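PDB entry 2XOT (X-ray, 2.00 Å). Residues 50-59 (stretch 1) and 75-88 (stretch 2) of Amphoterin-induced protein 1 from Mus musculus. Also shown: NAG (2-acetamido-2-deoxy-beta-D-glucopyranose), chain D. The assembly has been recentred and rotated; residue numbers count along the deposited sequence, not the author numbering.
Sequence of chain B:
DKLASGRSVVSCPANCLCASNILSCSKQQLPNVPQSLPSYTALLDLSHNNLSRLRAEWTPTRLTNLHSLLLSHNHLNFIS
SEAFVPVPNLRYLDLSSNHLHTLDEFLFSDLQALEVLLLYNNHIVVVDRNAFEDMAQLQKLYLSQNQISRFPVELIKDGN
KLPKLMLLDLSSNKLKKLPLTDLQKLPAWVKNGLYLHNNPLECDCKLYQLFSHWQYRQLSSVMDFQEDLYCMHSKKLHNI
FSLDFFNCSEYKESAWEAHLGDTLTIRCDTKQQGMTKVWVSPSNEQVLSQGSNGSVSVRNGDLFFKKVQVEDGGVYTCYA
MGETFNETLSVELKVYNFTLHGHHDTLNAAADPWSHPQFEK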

# COMPACT_ATOMS: atom_id res chain seq x y z
N ASN B 50 -13.08 -17.80 15.68
CA ASN B 50 -13.28 -19.24 15.59
C ASN B 50 -13.88 -19.68 14.30
O ASN B 50 -14.48 -20.72 14.24
CB ASN B 50 -14.19 -19.69 16.71
CG ASN B 50 -13.46 -19.81 18.00
OD1 ASN B 50 -12.61 -18.97 18.34
ND2 ASN B 50 -13.74 -20.89 18.72
N LEU B 51 -13.71 -18.90 13.24
CA LEU B 51 -14.32 -19.25 11.98
C LEU B 51 -13.68 -20.56 11.55
O LEU B 51 -12.47 -20.76 11.76
CB LEU B 51 -14.09 -18.14 10.97
CG LEU B 51 -14.65 -16.77 11.38
CD1 LEU B 51 -14.18 -15.66 10.37
CD2 LEU B 51 -16.19 -16.79 11.47
N SER B 52 -14.51 -21.47 11.02
CA SER B 52 -14.05 -22.76 10.51
C SER B 52 -14.29 -22.93 9.02
O SER B 52 -13.65 -23.74 8.36
CB SER B 52 -14.75 -23.90 11.27
OG SER B 52 -16.16 -23.76 11.20
N ARG B 53 -15.22 -22.16 8.48
CA ARG B 53 -15.59 -22.26 7.07
C ARG B 53 -15.81 -20.86 6.56
O ARG B 53 -16.38 -20.04 7.27
CB ARG B 53 -16.89 -23.08 6.93
CG ARG B 53 -16.78 -24.51 7.45
CD ARG B 53 -18.09 -25.28 7.25
NE ARG B 53 -18.31 -25.63 5.84
CZ ARG B 53 -17.70 -26.64 5.21
NH1 ARG B 53 -16.83 -27.41 5.85
NH2 ARG B 53 -17.96 -26.88 3.95
N LEU B 54 -15.35 -20.58 5.35
CA LEU B 54 -15.71 -19.34 4.67
C LEU B 54 -16.65 -19.78 3.56
O LEU B 54 -16.20 -20.26 2.53
CB LEU B 54 -14.48 -18.59 4.12
CG LEU B 54 -14.64 -17.11 3.77
CD1 LEU B 54 -14.98 -16.30 5.01
CD2 LEU B 54 -13.37 -16.57 3.13
N ARG B 55 -17.95 -19.64 3.82
CA ARG B 55 -19.01 -20.21 2.99
C ARG B 55 -19.36 -19.28 1.86
O ARG B 55 -19.08 -18.07 1.93
CB ARG B 55 -20.27 -20.49 3.84
N ALA B 56 -19.97 -19.83 0.82
CA ALA B 56 -20.41 -19.06 -0.34
C ALA B 56 -21.07 -17.72 0.00
O ALA B 56 -20.86 -16.72 -0.69
CB ALA B 56 -21.38 -19.91 -1.20
N GLU B 57 -21.89 -17.71 1.05
CA GLU B 57 -22.64 -16.52 1.43
C GLU B 57 -22.18 -15.98 2.78
O GLU B 57 -23.00 -15.53 3.58
CB GLU B 57 -24.14 -16.85 1.50
CG GLU B 57 -24.72 -17.49 0.23
CD GLU B 57 -24.85 -16.51 -0.93
OE1 GLU B 57 -24.95 -15.29 -0.68
OE2 GLU B 57 -24.86 -16.98 -2.10
N TRP B 58 -20.88 -15.98 3.05
CA TRP B 58 -20.41 -15.30 4.25
C TRP B 58 -20.87 -13.82 4.25
O TRP B 58 -21.05 -13.25 5.31
CB TRP B 58 -18.88 -15.44 4.44
CG TRP B 58 -18.03 -14.79 3.37
CD1 TRP B 58 -17.69 -15.30 2.16
CD2 TRP B 58 -17.38 -13.51 3.46
NE1 TRP B 58 -16.88 -14.42 1.47
CE2 TRP B 58 -16.68 -13.30 2.24
CE3 TRP B 58 -17.33 -12.50 4.44
CZ2 TRP B 58 -15.93 -12.15 2.00
CZ3 TRP B 58 -16.60 -11.37 4.19
CH2 TRP B 58 -15.90 -11.20 2.98
N THR B 59 -21.07 -13.20 3.09
CA THR B 59 -21.64 -11.85 3.00
C THR B 59 -22.63 -11.73 1.83
O THR B 59 -22.24 -11.60 0.68
CB THR B 59 -20.53 -10.72 2.89
OG1 THR B 59 -21.16 -9.45 2.65
CG2 THR B 59 -19.55 -10.98 1.77
N HIS B 75 -9.80 -20.96 12.69
CA HIS B 75 -9.66 -22.40 12.50
C HIS B 75 -10.14 -22.81 11.12
O HIS B 75 -10.72 -23.87 10.97
CB HIS B 75 -10.47 -23.20 13.52
CG HIS B 75 -10.35 -22.70 14.92
ND1 HIS B 75 -11.42 -22.70 15.79
CD2 HIS B 75 -9.30 -22.20 15.61
CE1 HIS B 75 -11.03 -22.20 16.95
NE2 HIS B 75 -9.75 -21.91 16.87
N LEU B 76 -9.89 -21.97 10.12
CA LEU B 76 -10.44 -22.17 8.79
C LEU B 76 -9.88 -23.46 8.19
O LEU B 76 -8.69 -23.59 8.03
CB LEU B 76 -10.14 -20.97 7.88
CG LEU B 76 -10.91 -19.66 8.10
CD1 LEU B 76 -10.43 -18.54 7.17
CD2 LEU B 76 -12.41 -19.85 7.92
N ASN B 77 -10.76 -24.41 7.88
CA ASN B 77 -10.37 -25.60 7.11
C ASN B 77 -11.11 -25.74 5.78
O ASN B 77 -10.92 -26.72 5.07
CB ASN B 77 -10.51 -26.84 7.96
CG ASN B 77 -11.90 -27.03 8.47
OD1 ASN B 77 -12.87 -26.70 7.80
ND2 ASN B 77 -12.01 -27.56 9.66
N PHE B 78 -11.93 -24.76 5.43
CA PHE B 78 -12.71 -24.84 4.20
C PHE B 78 -13.01 -23.46 3.64
O PHE B 78 -13.40 -22.58 4.38
CB PHE B 78 -14.03 -25.58 4.46
CG PHE B 78 -15.02 -25.39 3.36
CD1 PHE B 78 -14.97 -26.19 2.23
CD2 PHE B 78 -15.96 -24.38 3.43
CE1 PHE B 78 -15.86 -26.00 1.19
CE2 PHE B 78 -16.85 -24.18 2.38
CZ PHE B 78 -16.80 -25.00 1.27
N ILE B 79 -12.80 -23.27 2.33
CA ILE B 79 -13.13 -22.02 1.64
C ILE B 79 -13.93 -22.36 0.42
O ILE B 79 -13.49 -23.18 -0.39
CB ILE B 79 -11.86 -21.25 1.18
CG1 ILE B 79 -10.97 -20.90 2.38
CG2 ILE B 79 -12.23 -19.97 0.43
CD1 ILE B 79 -9.56 -20.62 2.00
N SER B 80 -15.09 -21.74 0.28
CA SER B 80 -15.98 -22.02 -0.84
C SER B 80 -15.37 -21.60 -2.18
O SER B 80 -14.62 -20.62 -2.26
CB SER B 80 -17.33 -21.32 -0.64
OG SER B 80 -18.00 -21.13 -1.88
N SER B 81 -15.74 -22.32 -3.23
CA SER B 81 -15.33 -21.98 -4.60
C SER B 81 -15.98 -20.69 -5.08
O SER B 81 -15.69 -20.21 -6.18
CB SER B 81 -15.68 -23.14 -5.54
OG SER B 81 -17.01 -23.58 -5.29
N GLU B 82 -16.87 -20.12 -4.27
CA GLU B 82 -17.52 -18.86 -4.59
C GLU B 82 -17.30 -17.79 -3.51
O GLU B 82 -17.97 -16.78 -3.52
CB GLU B 82 -19.03 -19.08 -4.71
CG GLU B 82 -19.43 -20.33 -5.47
CD GLU B 82 -19.09 -20.26 -6.94
OE1 GLU B 82 -19.34 -19.20 -7.55
OE2 GLU B 82 -18.58 -21.27 -7.48
N ALA B 83 -16.38 -18.03 -2.59
CA ALA B 83 -16.22 -17.18 -1.42
C ALA B 83 -15.75 -15.76 -1.78
O ALA B 83 -15.99 -14.82 -1.03
CB ALA B 83 -15.25 -17.81 -0.45
N PHE B 84 -15.11 -15.60 -2.93
CA PHE B 84 -14.49 -14.33 -3.29
C PHE B 84 -15.24 -13.60 -4.39
O PHE B 84 -14.81 -12.54 -4.85
CB PHE B 84 -13.03 -14.58 -3.64
CG PHE B 84 -12.26 -15.23 -2.52
CD1 PHE B 84 -12.17 -14.63 -1.28
CD2 PHE B 84 -11.65 -16.46 -2.69
CE1 PHE B 84 -11.46 -15.21 -0.25
CE2 PHE B 84 -10.94 -17.05 -1.66
CZ PHE B 84 -10.85 -16.43 -0.44
N VAL B 85 -16.40 -14.13 -4.78
CA VAL B 85 -17.30 -13.40 -5.69
C VAL B 85 -17.76 -12.01 -5.17
O VAL B 85 -17.81 -11.06 -5.96
CB VAL B 85 -18.53 -14.27 -6.04
CG1 VAL B 85 -19.59 -13.45 -6.75
CG2 VAL B 85 -18.11 -15.46 -6.90
N PRO B 86 -18.06 -11.88 -3.84
CA PRO B 86 -18.49 -10.59 -3.30
C PRO B 86 -17.41 -9.53 -3.07
O PRO B 86 -17.77 -8.36 -2.82
CB PRO B 86 -19.12 -10.95 -1.95
CG PRO B 86 -18.71 -12.32 -1.66
CD PRO B 86 -18.00 -12.91 -2.80
N VAL B 87 -16.13 -9.92 -3.14
CA VAL B 87 -15.00 -9.02 -2.82
C VAL B 87 -14.05 -8.91 -4.01
O VAL B 87 -12.84 -9.21 -3.90
CB VAL B 87 -14.27 -9.49 -1.56
CG1 VAL B 87 -15.15 -9.28 -0.35
CG2 VAL B 87 -13.83 -10.98 -1.68
N PRO B 88 -14.57 -8.44 -5.16
CA PRO B 88 -13.80 -8.44 -6.40
C PRO B 88 -12.58 -7.54 -6.43
O PRO B 88 -11.65 -7.78 -7.22
CB PRO B 88 -14.81 -7.95 -7.44
CG PRO B 88 -15.83 -7.19 -6.65
CD PRO B 88 -15.93 -7.91 -5.35
C1 NAG D . -12.98 -20.72 20.72
C2 NAG D . -14.04 -21.42 21.54
C3 NAG D . -13.34 -22.11 22.71
C4 NAG D . -12.15 -22.95 22.23
C5 NAG D . -11.29 -22.26 21.17
C6 NAG D . -10.36 -23.27 20.50
C7 NAG D . -16.30 -20.45 21.63
C8 NAG D . -17.16 -19.34 22.16
N2 NAG D . -15.01 -20.42 21.96
O3 NAG D . -14.26 -22.94 23.38
O4 NAG D . -11.29 -23.21 23.32
O5 NAG D . -12.09 -21.67 20.18
O6 NAG D . -9.17 -23.39 21.23
O7 NAG D . -16.80 -21.32 20.94
O HOH W 1 -13.73 -23.72 14.87
O HOH W 2 -20.55 -15.98 -3.08

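The guanidinium of Arg-53 lies flat on the Phe-78 ring: the planes meet at 11°, their centres are 3.7 Å apart, and Arg-53 CZ sits 27° off the ring normal. This geometry places the cation over the aromatic face, satisfying both stacking and cation-pi criteria, with Arg-53 NH2 3.2 Å from Phe-78 CD2.

Beneath this pair the backbones run parallel, joined by four backbone hydrogen bonds, three of them donated by stretch 2. His-75 N donates to Leu-51 O (2.8 Å, 140°), Asn-77 N to Ser-52 O (3.0 Å, 163°), and Ser-80 N to Leu-54 O (2.9 Å, 161°); in the reverse direction, Leu-54 N donates to Phe-78 O (3.0 Å, 168°). Leu-51 O also approaches Leu-76 N at 3.3 Å, but the angle is too poor for a bond.

On the sheet face opposite Arg-53, Leu-54 packs its CD2 4.1 Å from Phe-84 CE1 and 4.2 Å from Ala-83 CB. Further along, Trp-58 NE1 donates to Ala-83 O at 2.7 Å and a nearly linear 175°; the acceptor lies near the indole plane, as an in-plane N-H requires. A water bridges Ala-56 O (2.5 Å) and Glu-82 O (2.7 Å), donating to both.

At the other end, Asn-50 ND2 is bonded to NAG C1, stretched to 2.1 Å in the model, and His-75 CE1 lies 3.4 Å from NAG O5.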